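Local coordinates for protein endo-b-1,4-glucanase (Nasutitermes takasagoensis, PDB 1KS8) that probably hydrolyses internal beta-1,4-glucosidic linkages in cellulose, lichenin and cereal beta-glucans, as a family 9 glycoside hydrolase with an (alpha/alpha)6 barrel, at residues A[67-72]-A[419-423]; A[250-254]-A[305-309]. One frame throughout, in Å; residues are numbered along the deposited sequence.

From the N terminus, the chain first passes through 67-72, on helix 62-78, and meets that segment's partner, 419-423 on helix 415-430, only 347 positions later; interaction 1 thus closes a very long loop, most of the catalytic domain. Interaction 2 closes a much shorter one, nested inside the first: 51 positions separate the closest ends of 250-254, in the loop ahead of helix 257-268, and 305-309 on helix 303-319. Their centres lie about 10 Å apart and they touch: the ring of Tyr67 packs on the backbone of Asn252 and Trp253, its OH on the amide of Asn309, and Gly420 on Asn309. Together they join three helices of the (alpha/alpha)6 barrel to the loop bearing Asp254, which binds calcium in another structure of this protein.

Interaction 1: residues A[67-72]-A[419-423]; sequences YTATVL and AGFQS
Helices 62-78 and 415-430 run nearly parallel here, their short segments 11° apart with axes 8.7 Å apart at closest approach, and Thr68 and Ala419 are the nearest pair of CA atoms. This is helix-on-helix packing in the buried middle of the (alpha/alpha)6 barrel, uniting an early and a late part of the chain. Ala419 points its methyl at the other helix, where Val71 CG1 lies 3.8 Å from Ala419 CB. With CG1 anti to the backbone N (chi1 175°), Val71 also lays this methyl against the Ala419 carbonyl carbon, 3.6 Å away. Leu72 CD2 meets the amide end of Gln422, 3.6 Å from NE2; that amide is held by Ser12 and Tyr83. The direct polar link is Ser423 OG, which donates to Val71 O at 2.8 Å from above the carbonyl plane, 48° out of it. Without this hydroxyl, as with an alanine here, Val71 O would probably lose its cross-helix donor and the water on Leu72 O one partner. A second water, in the plane of the Tyr67 ring at its edge, accepts from both helices: its O is 2.8 Å from Tyr67 OH and 2.9 Å from Gly420 N.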
ATOM      1  N   TYR A  67       1.302   0.997  -5.365  1.00  7.55           N
ATOM      2  CA  TYR A  67      -0.049   0.658  -4.936  1.00  7.01           C
ATOM      3  C   TYR A  67      -0.314   1.289  -3.568  1.00  7.94           C
ATOM      4  O   TYR A  67      -1.367   1.885  -3.331  1.00  7.49           O
ATOM      5  CB  TYR A  67      -0.203  -0.861  -4.830  1.00  8.20           C
ATOM      6  CG  TYR A  67      -1.382  -1.289  -3.984  1.00  7.45           C
ATOM      7  CD1 TYR A  67      -2.679  -1.296  -4.503  1.00  8.05           C
ATOM      8  CD2 TYR A  67      -1.209  -1.623  -2.644  1.00  6.99           C
ATOM      9  CE1 TYR A  67      -3.774  -1.623  -3.701  1.00  8.89           C
ATOM     10  CE2 TYR A  67      -2.291  -1.949  -1.836  1.00  7.86           C
ATOM     11  CZ  TYR A  67      -3.568  -1.945  -2.368  1.00  7.68           C
ATOM     12  OH  TYR A  67      -4.638  -2.244  -1.557  1.00  9.94           O
ATOM     13  N   THR A  68       0.653   1.151  -2.669  1.00  7.18           N
ATOM     14  CA  THR A  68       0.525   1.705  -1.329  1.00  7.90           C
ATOM     15  C   THR A  68       0.284   3.206  -1.407  1.00  7.21           C
ATOM     16  O   THR A  68      -0.619   3.739  -0.757  1.00  7.88           O
ATOM     17  CB  THR A  68       1.801   1.441  -0.503  1.00  6.88           C
ATOM     18  OG1 THR A  68       1.936   0.034  -0.267  1.00  7.41           O
ATOM     19  CG2 THR A  68       1.738   2.174   0.832  1.00  7.09           C
ATOM     20  N   ALA A  69       1.096   3.882  -2.212  1.00  7.07           N
ATOM     21  CA  ALA A  69       0.974   5.325  -2.376  1.00  7.20           C
ATOM     22  C   ALA A  69      -0.390   5.732  -2.922  1.00  7.87           C
ATOM     23  O   ALA A  69      -0.990   6.691  -2.445  1.00  8.72           O
ATOM     24  CB  ALA A  69       2.082   5.839  -3.288  1.00  7.44           C
ATOM     25  N   THR A  70      -0.884   5.007  -3.919  1.00  6.86           N
ATOM     26  CA  THR A  70      -2.180   5.332  -4.504  1.00  7.70           C
ATOM     27  C   THR A  70      -3.304   5.210  -3.483  1.00  7.43           C
ATOM     28  O   THR A  70      -4.135   6.103  -3.363  1.00  8.13           O
ATOM     29  CB  THR A  70      -2.509   4.415  -5.702  1.00  8.25           C
ATOM     30  OG1 THR A  70      -1.421   4.448  -6.630  1.00  7.86           O
ATOM     31  CG2 THR A  70      -3.779   4.892  -6.413  1.00  9.18           C
ATOM     32  N   VAL A  71      -3.328   4.105  -2.748  1.00  7.83           N
ATOM     33  CA  VAL A  71      -4.374   3.887  -1.759  1.00  8.15           C
ATOM     34  C   VAL A  71      -4.295   4.885  -0.602  1.00  7.64           C
ATOM     35  O   VAL A  71      -5.325   5.359  -0.114  1.00  7.82           O
ATOM     36  CB  VAL A  71      -4.335   2.429  -1.248  1.00  8.04           C
ATOM     37  CG1 VAL A  71      -5.340   2.230  -0.121  1.00 10.18           C
ATOM     38  CG2 VAL A  71      -4.660   1.484  -2.406  1.00 10.28           C
ATOM     39  N   LEU A  72      -3.085   5.223  -0.166  1.00  7.26           N
ATOM     40  CA  LEU A  72      -2.955   6.198   0.910  1.00  7.94           C
ATOM     41  C   LEU A  72      -3.460   7.557   0.422  1.00  8.60           C
ATOM     42  O   LEU A  72      -4.189   8.243   1.135  1.00  8.63           O
ATOM     43  CB  LEU A  72      -1.498   6.315   1.375  1.00  7.98           C
ATOM     44  CG  LEU A  72      -0.927   5.136   2.173  1.00  8.79           C
ATOM     45  CD1 LEU A  72       0.488   5.484   2.601  1.00 10.17           C
ATOM     46  CD2 LEU A  72      -1.798   4.839   3.398  1.00  9.45           C
ATOM     47  N   ALA A 419      -2.002  -0.083   3.846  1.00  7.11           N
ATOM     48  CA  ALA A 419      -2.633   0.931   2.997  1.00  6.43           C
ATOM     49  C   ALA A 419      -4.151   1.007   3.096  1.00  7.15           C
ATOM     50  O   ALA A 419      -4.694   2.040   3.492  1.00  7.96           O
ATOM     51  CB  ALA A 419      -2.209   0.734   1.542  1.00  7.49           C
ATOM     52  N   GLY A 420      -4.838  -0.066   2.722  1.00  7.20           N
ATOM     53  CA  GLY A 420      -6.291  -0.069   2.803  1.00  7.91           C
ATOM     54  C   GLY A 420      -6.734   0.171   4.234  1.00  7.77           C
ATOM     55  O   GLY A 420      -7.678   0.915   4.494  1.00  8.00           O
ATOM     56  N   PHE A 421      -6.029  -0.475   5.159  1.00  7.59           N
ATOM     57  CA  PHE A 421      -6.270  -0.369   6.594  1.00  8.18           C
ATOM     58  C   PHE A 421      -6.232   1.092   7.048  1.00  7.79           C
ATOM     59  O   PHE A 421      -7.169   1.580   7.684  1.00  8.34           O
ATOM     60  CB  PHE A 421      -5.197  -1.189   7.321  1.00  7.95           C
ATOM     61  CG  PHE A 421      -5.232  -1.084   8.820  1.00  7.91           C
ATOM     62  CD1 PHE A 421      -6.305  -1.585   9.549  1.00  8.86           C
ATOM     63  CD2 PHE A 421      -4.152  -0.538   9.508  1.00  9.06           C
ATOM     64  CE1 PHE A 421      -6.298  -1.546  10.946  1.00 10.86           C
ATOM     65  CE2 PHE A 421      -4.134  -0.495  10.898  1.00 10.35           C
ATOM     66  CZ  PHE A 421      -5.208  -1.001  11.619  1.00  9.77           C
ATOM     67  N   GLN A 422      -5.155   1.795   6.709  1.00  7.57           N
ATOM     68  CA  GLN A 422      -5.026   3.190   7.111  1.00  7.60           C
ATOM     69  C   GLN A 422      -6.107   4.074   6.500  1.00  7.42           C
ATOM     70  O   GLN A 422      -6.668   4.938   7.178  1.00  8.03           O
ATOM     71  CB  GLN A 422      -3.643   3.734   6.745  1.00  7.37           C
ATOM     72  CG  GLN A 422      -3.395   5.124   7.320  1.00  8.04           C
ATOM     73  CD  GLN A 422      -1.964   5.583   7.158  1.00  7.65           C
ATOM     74  OE1 GLN A 422      -1.030   4.922   7.614  1.00  7.76           O
ATOM     75  NE2 GLN A 422      -1.782   6.726   6.509  1.00  8.73           N
ATOM     76  N   SER A 423      -6.409   3.860   5.223  1.00  7.96           N
ATOM     77  CA  SER A 423      -7.437   4.659   4.576  1.00  7.92           C
ATOM     78  C   SER A 423      -8.808   4.385   5.189  1.00  6.78           C
ATOM     79  O   SER A 423      -9.635   5.291   5.291  1.00  8.46           O
ATOM     80  CB  SER A 423      -7.438   4.391   3.071  1.00  8.87           C
ATOM     81  OG  SER A 423      -6.237   4.895   2.501  1.00  8.62           O
TER
HETATM   82  O   HOH W   1      -3.866  -2.259   1.116  1.00 10.69           O
HETATM   83  O   HOH W   2      -5.298   7.357   3.396  1.00  8.51           O

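Interaction 2: residues A[250-254]-A[305-309]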
ATOM      1  N   GLY A 250     -12.365  -7.182  -6.015  1.00 18.72           N
ATOM      2  CA  GLY A 250     -11.354  -7.032  -4.989  1.00 17.35           C
ATOM      3  C   GLY A 250     -10.424  -5.851  -5.174  1.00 16.54           C
ATOM      4  O   GLY A 250     -10.403  -5.198  -6.219  1.00 16.52           O
ATOM      5  N   LEU A 251      -9.658  -5.577  -4.126  1.00 14.18           N
ATOM      6  CA  LEU A 251      -8.685  -4.495  -4.119  1.00 13.87           C
ATOM      7  C   LEU A 251      -7.416  -5.071  -3.509  1.00 14.21           C
ATOM      8  O   LEU A 251      -7.408  -5.468  -2.346  1.00 14.23           O
ATOM      9  CB  LEU A 251      -9.181  -3.326  -3.267  1.00 14.98           C
ATOM     10  CG  LEU A 251      -8.174  -2.195  -3.036  1.00 16.06           C
ATOM     11  CD1 LEU A 251      -7.820  -1.542  -4.362  1.00 17.02           C
ATOM     12  CD2 LEU A 251      -8.765  -1.173  -2.077  1.00 16.25           C
ATOM     13  N   ASN A 252      -6.354  -5.132  -4.304  1.00 14.43           N
ATOM     14  CA  ASN A 252      -5.076  -5.663  -3.849  1.00 16.07           C
ATOM     15  C   ASN A 252      -3.984  -5.044  -4.711  1.00 15.84           C
ATOM     16  O   ASN A 252      -4.276  -4.421  -5.729  1.00 15.06           O
ATOM     17  CB  ASN A 252      -5.051  -7.188  -4.002  1.00 21.17           C
ATOM     18  CG  ASN A 252      -3.928  -7.839  -3.211  1.00 25.21           C
ATOM     19  OD1 ASN A 252      -3.613  -9.014  -3.408  1.00 27.90           O
ATOM     20  ND2 ASN A 252      -3.327  -7.082  -2.305  1.00 27.67           N
ATOM     21  N   TRP A 253      -2.729  -5.219  -4.310  1.00 15.20           N
ATOM     22  CA  TRP A 253      -1.620  -4.658  -5.069  1.00 16.41           C
ATOM     23  C   TRP A 253      -1.549  -5.186  -6.501  1.00 18.18           C
ATOM     24  O   TRP A 253      -1.106  -4.474  -7.397  1.00 18.49           O
ATOM     25  CB  TRP A 253      -0.283  -4.935  -4.367  1.00 15.78           C
ATOM     26  CG  TRP A 253       0.041  -6.392  -4.227  1.00 14.98           C
ATOM     27  CD1 TRP A 253      -0.298  -7.211  -3.190  1.00 15.71           C
ATOM     28  CD2 TRP A 253       0.718  -7.217  -5.185  1.00 16.25           C
ATOM     29  NE1 TRP A 253       0.121  -8.496  -3.442  1.00 17.69           N
ATOM     30  CE2 TRP A 253       0.747  -8.528  -4.660  1.00 15.56           C
ATOM     31  CE3 TRP A 253       1.298  -6.976  -6.438  1.00 15.75           C
ATOM     32  CZ2 TRP A 253       1.335  -9.599  -5.344  1.00 16.74           C
ATOM     33  CZ3 TRP A 253       1.885  -8.044  -7.120  1.00 16.33           C
ATOM     34  CH2 TRP A 253       1.897  -9.337  -6.568  1.00 15.15           C
ATOM     35  N   ASP A 254      -1.992  -6.423  -6.720  1.00 19.89           N
ATOM     36  CA  ASP A 254      -1.931  -7.022  -8.056  1.00 22.65           C
ATOM     37  C   ASP A 254      -3.234  -7.043  -8.851  1.00 23.55           C
ATOM     38  O   ASP A 254      -3.221  -7.288 -10.058  1.00 23.97           O
ATOM     39  CB  ASP A 254      -1.382  -8.451  -7.972  1.00 25.23           C
ATOM     40  CG  ASP A 254      -2.250  -9.366  -7.132  1.00 28.12           C
ATOM     41  OD1 ASP A 254      -1.997 -10.590  -7.139  1.00 32.81           O
ATOM     42  OD2 ASP A 254      -3.178  -8.869  -6.460  1.00 31.61           O
ATOM     43  N   ARG A 305      -5.006  -7.954   5.861  1.00  7.06           N
ATOM     44  CA  ARG A 305      -4.883  -6.972   4.790  1.00  7.08           C
ATOM     45  C   ARG A 305      -6.051  -7.126   3.813  1.00  7.85           C
ATOM     46  O   ARG A 305      -6.619  -6.137   3.353  1.00  8.08           O
ATOM     47  CB  ARG A 305      -3.540  -7.166   4.065  1.00  7.64           C
ATOM     48  CG  ARG A 305      -3.424  -6.547   2.666  1.00  7.50           C
ATOM     49  CD  ARG A 305      -4.010  -7.459   1.586  1.00  8.37           C
ATOM     50  NE  ARG A 305      -3.406  -8.793   1.574  1.00  9.66           N
ATOM     51  CZ  ARG A 305      -2.248  -9.101   0.995  1.00 10.08           C
ATOM     52  NH1 ARG A 305      -1.539  -8.171   0.366  1.00 12.18           N
ATOM     53  NH2 ARG A 305      -1.800 -10.351   1.039  1.00 10.04           N
ATOM     54  N   HIS A 306      -6.415  -8.365   3.493  1.00  7.54           N
ATOM     55  CA  HIS A 306      -7.527  -8.582   2.578  1.00  8.21           C
ATOM     56  C   HIS A 306      -8.840  -8.103   3.187  1.00  8.05           C
ATOM     57  O   HIS A 306      -9.663  -7.505   2.494  1.00  9.37           O
ATOM     58  CB  HIS A 306      -7.641 -10.063   2.193  1.00  8.89           C
ATOM     59  CG  HIS A 306      -6.596 -10.519   1.219  1.00  9.57           C
ATOM     60  ND1 HIS A 306      -6.448  -9.956  -0.031  1.00 11.34           N
ATOM     61  CD2 HIS A 306      -5.658 -11.490   1.308  1.00  9.11           C
ATOM     62  CE1 HIS A 306      -5.462 -10.562  -0.670  1.00 11.35           C
ATOM     63  NE2 HIS A 306      -4.965 -11.497   0.122  1.00 10.75           N
ATOM     64  N   ALA A 307      -9.040  -8.361   4.478  1.00  7.62           N
ATOM     65  CA  ALA A 307     -10.268  -7.935   5.148  1.00  8.81           C
ATOM     66  C   ALA A 307     -10.334  -6.411   5.241  1.00  8.85           C
ATOM     67  O   ALA A 307     -11.398  -5.815   5.058  1.00  8.24           O
ATOM     68  CB  ALA A 307     -10.348  -8.550   6.539  1.00  9.48           C
ATOM     69  N   ALA A 308      -9.198  -5.775   5.519  1.00  7.78           N
ATOM     70  CA  ALA A 308      -9.167  -4.321   5.615  1.00  8.04           C
ATOM     71  C   ALA A 308      -9.344  -3.683   4.234  1.00  7.18           C
ATOM     72  O   ALA A 308      -9.966  -2.629   4.110  1.00  8.00           O
ATOM     73  CB  ALA A 308      -7.863  -3.861   6.253  1.00  7.45           C
ATOM     74  N   ASN A 309      -8.795  -4.308   3.195  1.00  7.77           N
ATOM     75  CA  ASN A 309      -8.949  -3.778   1.842  1.00  7.74           C
ATOM     76  C   ASN A 309     -10.421  -3.835   1.457  1.00  8.60           C
ATOM     77  O   ASN A 309     -10.950  -2.906   0.846  1.00  8.79           O
ATOM     78  CB  ASN A 309      -8.134  -4.595   0.834  1.00  7.49           C
ATOM     79  CG  ASN A 309      -6.651  -4.301   0.908  1.00  8.01           C
ATOM     80  OD1 ASN A 309      -6.203  -3.521   1.747  1.00  7.71           O
ATOM     81  ND2 ASN A 309      -5.878  -4.926   0.023  1.00  8.94           N
TER
HETATM   82  O   HOH W   3      -7.903  -7.833  -1.076  1.00 27.76           O
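Leu251 and Asn309 make the direct hydrogen bond between loop 250-254 and helix 303-319, and theirs are the nearest CA atoms, 6.0 Å apart. Asn309 ND2 donates to Leu251 O over 2.9 Å; the bond is bent, with an N-H...O angle of 139° and the donor tilted out of the carbonyl plane. Asn309 CG is anti to its own carbonyl carbon (chi1 -75°), which swings the amide toward the loop. A water donates to the same Leu251 O at 2.7 Å and also pairs with His306 ND1 at 2.8 Å, lying in the imidazole plane at the ring edge; two bonds therefore grip this one carbonyl.

The other main contacts are made by flat side chains. Asn252 CG sits over one face of the Arg305 guanidinium, with the amide and guanidinium planes 78° apart. Trp253 presents its CD1 edge to Arg305 NH1, 3.9 Å away and close to the indole plane. Bent at chi2 and chi3, the Arg305 chain folds back so that NE lies 3.3 Å above the centre of the His306 ring, while NE and NH2 hydrogen-bond to the carbonyl oxygens of Gly302 and Trp301. Asp254, which binds calcium in another structure of this protein, follows directly on Trp253; the contact thus packs the loop that carries it against helix 303-319 of the (alpha/alpha)6 barrel of family 9 glycoside hydrolases.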